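Local coordinates for protein TatD-related deoxyribonuclease (Thermotoga maritima, PDB 1J6O) that probably acts as a metal-dependent nuclease that hydrolyses ester bonds in DNA, at residues M13-A18 with T213-L218; G102-D107 with L134-H139. All coordinates share one frame; numbering follows the deposited sequence.

Contact 1: M13-A18 with T213-L218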
HETATM    1  N   MSE A  13       2.758 -14.980   1.887  1.00 11.92           N
HETATM    2  CA  MSE A  13       2.961 -13.547   2.053  1.00 10.92           C
HETATM    3  C   MSE A  13       2.089 -12.824   1.050  1.00  9.69           C
HETATM    4  O   MSE A  13       1.779 -13.357  -0.011  1.00  9.70           O
HETATM    5  CB  MSE A  13       4.415 -13.181   1.794  1.00 12.83           C
HETATM    6  CG  MSE A  13       5.380 -13.983   2.648  1.00 18.40           C
HETATM    7 SE   MSE A  13       7.134 -13.464   2.079  1.00 24.89          SE
HETATM    8  CE  MSE A  13       6.955 -11.673   2.674  1.00 27.16           C
ATOM      9  N   VAL A  14       1.699 -11.599   1.386  1.00  8.51           N
ATOM     10  CA  VAL A  14       0.868 -10.797   0.490  1.00  7.41           C
ATOM     11  C   VAL A  14       1.570  -9.461   0.297  1.00  7.69           C
ATOM     12  O   VAL A  14       2.025  -8.860   1.279  1.00  7.41           O
ATOM     13  CB  VAL A  14      -0.524 -10.501   1.090  1.00  5.36           C
ATOM     14  CG1 VAL A  14      -1.271  -9.479   0.187  1.00  5.28           C
ATOM     15  CG2 VAL A  14      -1.326 -11.810   1.204  1.00  8.39           C
ATOM     16  N   ASP A  15       1.724  -9.019  -0.948  1.00  6.70           N
ATOM     17  CA  ASP A  15       2.383  -7.716  -1.180  1.00  7.71           C
ATOM     18  C   ASP A  15       1.218  -6.750  -1.348  1.00  7.14           C
ATOM     19  O   ASP A  15       0.548  -6.764  -2.386  1.00  4.77           O
ATOM     20  CB  ASP A  15       3.198  -7.711  -2.476  1.00  9.37           C
ATOM     21  CG  ASP A  15       3.983  -6.416  -2.667  1.00 12.23           C
ATOM     22  OD1 ASP A  15       3.713  -5.413  -1.953  1.00  9.21           O
ATOM     23  OD2 ASP A  15       4.863  -6.416  -3.555  1.00 12.32           O
ATOM     24  N   THR A  16       0.986  -5.892  -0.360  1.00  6.90           N
ATOM     25  CA  THR A  16      -0.134  -4.935  -0.448  1.00  6.88           C
ATOM     26  C   THR A  16       0.143  -3.636  -1.200  1.00  6.10           C
ATOM     27  O   THR A  16      -0.716  -2.740  -1.235  1.00  6.35           O
ATOM     28  CB  THR A  16      -0.672  -4.567   0.963  1.00  6.96           C
ATOM     29  OG1 THR A  16       0.384  -3.963   1.715  1.00  7.53           O
ATOM     30  CG2 THR A  16      -1.171  -5.805   1.710  1.00  7.08           C
ATOM     31  N   HIS A  17       1.321  -3.514  -1.811  1.00  5.91           N
ATOM     32  CA  HIS A  17       1.612  -2.293  -2.537  1.00  6.90           C
ATOM     33  C   HIS A  17       2.645  -2.555  -3.612  1.00  7.83           C
ATOM     34  O   HIS A  17       3.847  -2.440  -3.358  1.00 11.92           O
ATOM     35  CB  HIS A  17       2.134  -1.209  -1.566  1.00  6.94           C
ATOM     36  CG  HIS A  17       1.915   0.193  -2.043  1.00  7.32           C
ATOM     37  ND1 HIS A  17       0.859   0.967  -1.610  1.00  9.71           N
ATOM     38  CD2 HIS A  17       2.613   0.964  -2.911  1.00  8.40           C
ATOM     39  CE1 HIS A  17       0.921   2.159  -2.187  1.00 10.61           C
ATOM     40  NE2 HIS A  17       1.976   2.182  -2.980  1.00 10.79           N
ATOM     41  N   ALA A  18       2.195  -2.888  -4.818  1.00  5.47           N
ATOM     42  CA  ALA A  18       3.132  -3.152  -5.903  1.00  5.66           C
ATOM     43  C   ALA A  18       2.830  -2.258  -7.134  1.00  5.86           C
ATOM     44  O   ALA A  18       1.730  -1.742  -7.250  1.00  5.49           O
ATOM     45  CB  ALA A  18       3.005  -4.584  -6.291  1.00  4.30           C
ATOM     46  N   THR A 213       6.086  -4.132  -0.801  1.00 11.52           N
ATOM     47  CA  THR A 213       7.399  -3.971  -1.397  1.00 10.74           C
ATOM     48  C   THR A 213       7.497  -2.585  -2.017  1.00 12.15           C
ATOM     49  O   THR A 213       8.571  -1.992  -2.031  1.00  9.46           O
ATOM     50  CB  THR A 213       7.672  -4.929  -2.591  1.00 12.89           C
ATOM     51  OG1 THR A 213       6.674  -4.715  -3.609  1.00 12.87           O
ATOM     52  CG2 THR A 213       7.682  -6.379  -2.151  1.00 13.73           C
ATOM     53  N   ASP A 214       6.373  -2.060  -2.505  1.00  9.43           N
ATOM     54  CA  ASP A 214       6.348  -0.768  -3.164  1.00 11.62           C
ATOM     55  C   ASP A 214       7.259  -0.965  -4.407  1.00  7.83           C
ATOM     56  O   ASP A 214       7.850  -0.013  -4.929  1.00  7.85           O
ATOM     57  CB  ASP A 214       6.892   0.355  -2.264  1.00 15.25           C
ATOM     58  CG  ASP A 214       6.521   1.747  -2.781  1.00 22.54           C
ATOM     59  OD1 ASP A 214       5.585   1.867  -3.622  1.00 21.92           O
ATOM     60  OD2 ASP A 214       7.164   2.730  -2.333  1.00 27.06           O
ATOM     61  N   CYS A 215       7.369  -2.209  -4.892  1.00  7.80           N
ATOM     62  CA  CYS A 215       8.225  -2.467  -6.068  1.00  7.77           C
ATOM     63  C   CYS A 215       7.793  -1.567  -7.242  1.00  9.01           C
ATOM     64  O   CYS A 215       6.601  -1.343  -7.449  1.00  9.27           O
ATOM     65  CB  CYS A 215       8.171  -3.952  -6.455  1.00  9.79           C
ATOM     66  SG  CYS A 215       6.562  -4.596  -6.989  1.00 10.47           S
ATOM     67  N   PRO A 216       8.744  -1.137  -8.092  1.00  8.36           N
ATOM     68  CA  PRO A 216      10.186  -1.443  -8.035  1.00  9.34           C
ATOM     69  C   PRO A 216      11.017  -0.686  -7.012  1.00 10.09           C
ATOM     70  O   PRO A 216      12.231  -0.872  -6.943  1.00 13.55           O
ATOM     71  CB  PRO A 216      10.640  -1.107  -9.445  1.00  8.40           C
ATOM     72  CG  PRO A 216       9.861   0.208  -9.701  1.00  8.39           C
ATOM     73  CD  PRO A 216       8.446  -0.202  -9.199  1.00  8.57           C
ATOM     74  N   PHE A 217      10.388   0.158  -6.217  1.00 10.70           N
ATOM     75  CA  PHE A 217      11.128   0.936  -5.225  1.00 12.62           C
ATOM     76  C   PHE A 217      11.533   0.254  -3.894  1.00 12.86           C
ATOM     77  O   PHE A 217      11.028  -0.820  -3.570  1.00 11.64           O
ATOM     78  CB  PHE A 217      10.323   2.171  -4.808  1.00 14.39           C
ATOM     79  CG  PHE A 217       9.706   2.948  -5.934  1.00 17.54           C
ATOM     80  CD1 PHE A 217      10.474   3.441  -6.976  1.00 18.93           C
ATOM     81  CD2 PHE A 217       8.322   3.145  -5.950  1.00 19.41           C
ATOM     82  CE1 PHE A 217       9.874   4.126  -8.052  1.00 21.63           C
ATOM     83  CE2 PHE A 217       7.720   3.816  -6.998  1.00 20.06           C
ATOM     84  CZ  PHE A 217       8.494   4.309  -8.057  1.00 21.96           C
ATOM     85  N   LEU A 218      12.473   0.895  -3.198  1.00 13.29           N
ATOM     86  CA  LEU A 218      12.954   0.452  -1.900  1.00 13.98           C
ATOM     87  C   LEU A 218      13.161  -1.024  -1.614  1.00 14.72           C
ATOM     88  O   LEU A 218      12.440  -1.633  -0.794  1.00 13.94           O
ATOM     89  CB  LEU A 218      11.966   0.981  -0.871  1.00 17.72           C
ATOM     90  CG  LEU A 218      11.613   2.463  -0.994  1.00 18.57           C
ATOM     91  CD1 LEU A 218      10.353   2.809  -0.161  1.00 21.29           C
ATOM     92  CD2 LEU A 218      12.798   3.267  -0.516  1.00 19.18           C
TER

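Contact 2: G102-D107 with L134-H139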
ATOM      1  N   GLY A 102      -6.478   4.433  -4.214  1.00  6.18           N
ATOM      2  CA  GLY A 102      -5.143   4.913  -3.889  1.00  6.95           C
ATOM      3  C   GLY A 102      -4.249   4.482  -5.049  1.00  7.42           C
ATOM      4  O   GLY A 102      -4.674   3.675  -5.877  1.00  7.68           O
ATOM      5  N   GLU A 103      -2.998   4.911  -5.088  1.00  8.95           N
ATOM      6  CA  GLU A 103      -2.367   5.762  -4.088  1.00 10.76           C
ATOM      7  C   GLU A 103      -2.916   7.183  -3.970  1.00  9.20           C
ATOM      8  O   GLU A 103      -3.169   7.856  -4.972  1.00 10.88           O
ATOM      9  CB  GLU A 103      -0.858   5.798  -4.396  1.00 13.79           C
ATOM     10  CG  GLU A 103       0.009   5.877  -3.172  1.00 20.59           C
ATOM     11  CD  GLU A 103       1.470   5.569  -3.457  1.00 23.64           C
ATOM     12  OE1 GLU A 103       1.775   4.678  -4.287  1.00 22.89           O
ATOM     13  OE2 GLU A 103       2.319   6.227  -2.823  1.00 25.57           O
ATOM     14  N   THR A 104      -3.167   7.607  -2.738  1.00  8.99           N
ATOM     15  CA  THR A 104      -3.682   8.959  -2.496  1.00  8.54           C
ATOM     16  C   THR A 104      -3.127   9.417  -1.153  1.00  9.73           C
ATOM     17  O   THR A 104      -2.823   8.601  -0.286  1.00 10.92           O
ATOM     18  CB  THR A 104      -5.242   9.006  -2.499  1.00 10.46           C
ATOM     19  OG1 THR A 104      -5.674  10.365  -2.320  1.00  8.27           O
ATOM     20  CG2 THR A 104      -5.824   8.146  -1.411  1.00  7.21           C
ATOM     21  N   GLY A 105      -2.948  10.720  -0.981  1.00  7.91           N
ATOM     22  CA  GLY A 105      -2.422  11.182   0.287  1.00  8.45           C
ATOM     23  C   GLY A 105      -1.758  12.528   0.156  1.00  9.54           C
ATOM     24  O   GLY A 105      -2.167  13.347  -0.675  1.00 10.05           O
ATOM     25  N   LEU A 106      -0.721  12.736   0.962  1.00 10.71           N
ATOM     26  CA  LEU A 106       0.027  13.985   0.977  1.00  9.62           C
ATOM     27  C   LEU A 106       1.522  13.740   1.040  1.00 11.66           C
ATOM     28  O   LEU A 106       1.986  12.843   1.756  1.00 10.51           O
ATOM     29  CB  LEU A 106      -0.333  14.788   2.237  1.00 11.98           C
ATOM     30  CG  LEU A 106      -1.782  15.102   2.553  1.00 11.24           C
ATOM     31  CD1 LEU A 106      -1.862  15.817   3.915  1.00 12.33           C
ATOM     32  CD2 LEU A 106      -2.347  15.973   1.427  1.00 14.70           C
ATOM     33  N   ASP A 107       2.275  14.537   0.294  1.00 11.92           N
ATOM     34  CA  ASP A 107       3.731  14.427   0.287  1.00 14.90           C
ATOM     35  C   ASP A 107       4.236  15.870   0.402  1.00 15.33           C
ATOM     36  O   ASP A 107       4.263  16.604  -0.585  1.00 14.70           O
ATOM     37  CB  ASP A 107       4.278  13.788  -0.995  1.00 17.08           C
ATOM     38  CG  ASP A 107       5.810  13.726  -0.995  1.00 20.09           C
ATOM     39  OD1 ASP A 107       6.438  14.495  -0.245  1.00 21.27           O
ATOM     40  OD2 ASP A 107       6.405  12.914  -1.731  1.00 23.82           O
ATOM     41  N   LEU A 134     -14.778   1.227  -0.272  1.00 11.39           N
ATOM     42  CA  LEU A 134     -13.500   0.574  -0.588  1.00  9.92           C
ATOM     43  C   LEU A 134     -12.434   1.131   0.364  1.00  9.61           C
ATOM     44  O   LEU A 134     -12.474   2.305   0.731  1.00  9.09           O
ATOM     45  CB  LEU A 134     -13.072   0.890  -2.028  1.00 11.91           C
ATOM     46  CG  LEU A 134     -13.838   0.224  -3.169  1.00 14.02           C
ATOM     47  CD1 LEU A 134     -13.309   0.757  -4.512  1.00 14.27           C
ATOM     48  CD2 LEU A 134     -13.695  -1.319  -3.085  1.00 15.45           C
ATOM     49  N   PRO A 135     -11.479   0.288   0.792  1.00  8.79           N
ATOM     50  CA  PRO A 135     -10.411   0.719   1.697  1.00  9.68           C
ATOM     51  C   PRO A 135      -9.478   1.658   0.949  1.00  8.24           C
ATOM     52  O   PRO A 135      -9.416   1.641  -0.284  1.00  9.54           O
ATOM     53  CB  PRO A 135      -9.747  -0.603   2.102  1.00  7.40           C
ATOM     54  CG  PRO A 135      -9.947  -1.461   0.941  1.00  7.66           C
ATOM     55  CD  PRO A 135     -11.394  -1.165   0.543  1.00 10.60           C
ATOM     56  N   LEU A 136      -8.782   2.498   1.699  1.00  9.18           N
ATOM     57  CA  LEU A 136      -7.855   3.442   1.119  1.00  8.82           C
ATOM     58  C   LEU A 136      -6.420   2.959   1.249  1.00  9.74           C
ATOM     59  O   LEU A 136      -6.071   2.325   2.232  1.00  8.66           O
ATOM     60  CB  LEU A 136      -7.972   4.801   1.835  1.00  8.68           C
ATOM     61  CG  LEU A 136      -9.233   5.602   1.511  1.00  7.94           C
ATOM     62  CD1 LEU A 136      -9.683   6.428   2.718  1.00  9.78           C
ATOM     63  CD2 LEU A 136      -8.935   6.488   0.303  1.00  9.19           C
ATOM     64  N   VAL A 137      -5.614   3.245   0.223  1.00  8.96           N
ATOM     65  CA  VAL A 137      -4.201   2.893   0.181  1.00  8.90           C
ATOM     66  C   VAL A 137      -3.641   4.321   0.275  1.00  8.53           C
ATOM     67  O   VAL A 137      -3.618   5.047  -0.712  1.00  7.53           O
ATOM     68  CB  VAL A 137      -3.840   2.215  -1.157  1.00 10.15           C
ATOM     69  CG1 VAL A 137      -2.353   2.205  -1.368  1.00 14.09           C
ATOM     70  CG2 VAL A 137      -4.384   0.784  -1.134  1.00 14.00           C
ATOM     71  N   VAL A 138      -3.186   4.696   1.472  1.00  8.81           N
ATOM     72  CA  VAL A 138      -2.651   6.035   1.744  1.00  9.16           C
ATOM     73  C   VAL A 138      -1.161   6.223   1.765  1.00  8.44           C
ATOM     74  O   VAL A 138      -0.415   5.436   2.345  1.00  8.78           O
ATOM     75  CB  VAL A 138      -3.251   6.560   3.088  1.00  8.82           C
ATOM     76  CG1 VAL A 138      -2.861   8.027   3.340  1.00 10.04           C
ATOM     77  CG2 VAL A 138      -4.768   6.406   3.064  1.00  8.89           C
ATOM     78  N   HIS A 139      -0.733   7.306   1.126  1.00  8.64           N
ATOM     79  CA  HIS A 139       0.678   7.657   1.038  1.00 11.54           C
ATOM     80  C   HIS A 139       0.864   8.919   1.866  1.00 12.49           C
ATOM     81  O   HIS A 139       0.179   9.905   1.628  1.00 10.58           O
ATOM     82  CB  HIS A 139       1.017   7.951  -0.430  1.00 14.33           C
ATOM     83  CG  HIS A 139       2.384   8.530  -0.638  1.00 18.81           C
ATOM     84  ND1 HIS A 139       3.487   7.753  -0.911  1.00 24.31           N
ATOM     85  CD2 HIS A 139       2.820   9.811  -0.638  1.00 20.80           C
ATOM     86  CE1 HIS A 139       4.545   8.528  -1.079  1.00 23.06           C
ATOM     87  NE2 HIS A 139       4.166   9.785  -0.915  1.00 23.39           N
TER

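Contact 1: M13-A18 with T213-L218
Asp15 and Thr213 share two of the three hydrogen bonds between 13-18 and 213-218. The Asp15 carboxylate crosses the Thr213 side chain at about a right angle and takes one bond from Thr213 on each oxygen: Thr213 N gives to Asp15 OD1 at 2.9 Å, and Thr213 OG1 gives to Asp15 OD2 at a very short 2.5 Å. Asp15 CG lies anti to its backbone N (chi1 -175°), which sets the carboxylate against Thr213. Asp15 OD1 also accepts His17 N, closing an Asx turn where the chain turns a corner at Thr16 and His17; the two N-H groups reach OD1 from opposite faces of the carboxylate plane. Thr213 OG1 both gives and accepts, taking Cys215 N at 2.9 Å in an ST turn. Between backbones, Asp214 N meets His17 O at 2.7 Å, almost in line with the carbonyl. An alanine at Asp15 would probably leave the N and OG1 of Thr213 without their acceptors and the turn at His17 freer to shift.

Apolar packing is slight: Ala18 CB rests on Cys215 SG at 3.6 Å.

The one ring in the contact, His17, runs alongside the Asp214 side chain in the same direction, with imidazole and carboxylate planes 77° apart and His17 CD2 at 3.2 Å from Asp214 OD1. Each has its main polar partner elsewhere: His17 NE2 bonds Glu103 OE1, and Asp214 OD1 bonds His19 NE2.

His17, His19, Glu103 and Asp214 are predicted ligands of one divalent metal, and the grip of buried Asp15 on Thr213 and on His17 N is consistent with a second-shell role, fixing the backbone at His17 and next to Asp214.

Contact 2: G102-D107 with L134-H139
His139 CG stands anti to its backbone N (chi1 171°), bringing the imidazole up to Glu103, whose chain runs extended beyond CG and brings its carboxylate slantwise to the ND1 side of the ring. Glu103 OE2 lies 2.7 Å from His139 ND1, with carboxylate and ring planes 41° apart, while the aliphatic part of the same side chain packs against the histidine, Glu103 CG 3.6 Å from His139 CB. The other oxygen, Glu103 OE1, bonds His17 NE2. At the far side of the ring, Asp107 OD2 approaches the edge near the ring plane, 3.9 Å from His139 NE2; Asp107 OD1 is held by the backbone N of Phe109 and Arg110.

Strands 104-107 and 136-139 run parallel, 9° apart, as neighbours in the barrel sheet of this TIM-barrel family; helix 115-132 makes the beta-alpha-beta crossover between them. Thr104 N gives to Val137 O, His139 N to Thr104 O at 2.8 Å, and Leu106 N to His139 O at 3.0 Å, so that Thr104 and Leu106 flank His139 in the parallel ladder. Both glycines bring their CA close to a carbonyl: Gly105 CA makes a CA-H...O contact of 3.2 Å to His139 O, and Gly102 CA a longer one to Val137 O. A CB on either would clash with that oxygen, and at the backbone angles of both residues a side chain would also press on the carbonyl of the preceding residue. On the helix side of the sheet, Thr104 CG2 touches Leu136 CD2 at 3.9 Å, and Phe122, Gln125 and Ala129 of helix 115-132 pack over this pair.

How the contacts relate
Both contacts are buried and reach the same parallel sheet, their centres about 15 Å apart, with contact 2 lying within the long loop that contact 1 closes. Contact 2 joins adjacent strands through a ladder of backbone bonds, whereas contact 1 ties the first strand to the loop following the last, 209-211, largely through one carboxylate. They meet at the predicted metal centre, where His17 of contact 1 adjoins Glu103 of contact 2 and its CE1 packs on Val137 CG1. Contact 1 supplies predicted ligands of the first metal alone; contact 2 pairs Glu103, assigned to that metal, with His139, assigned to the second.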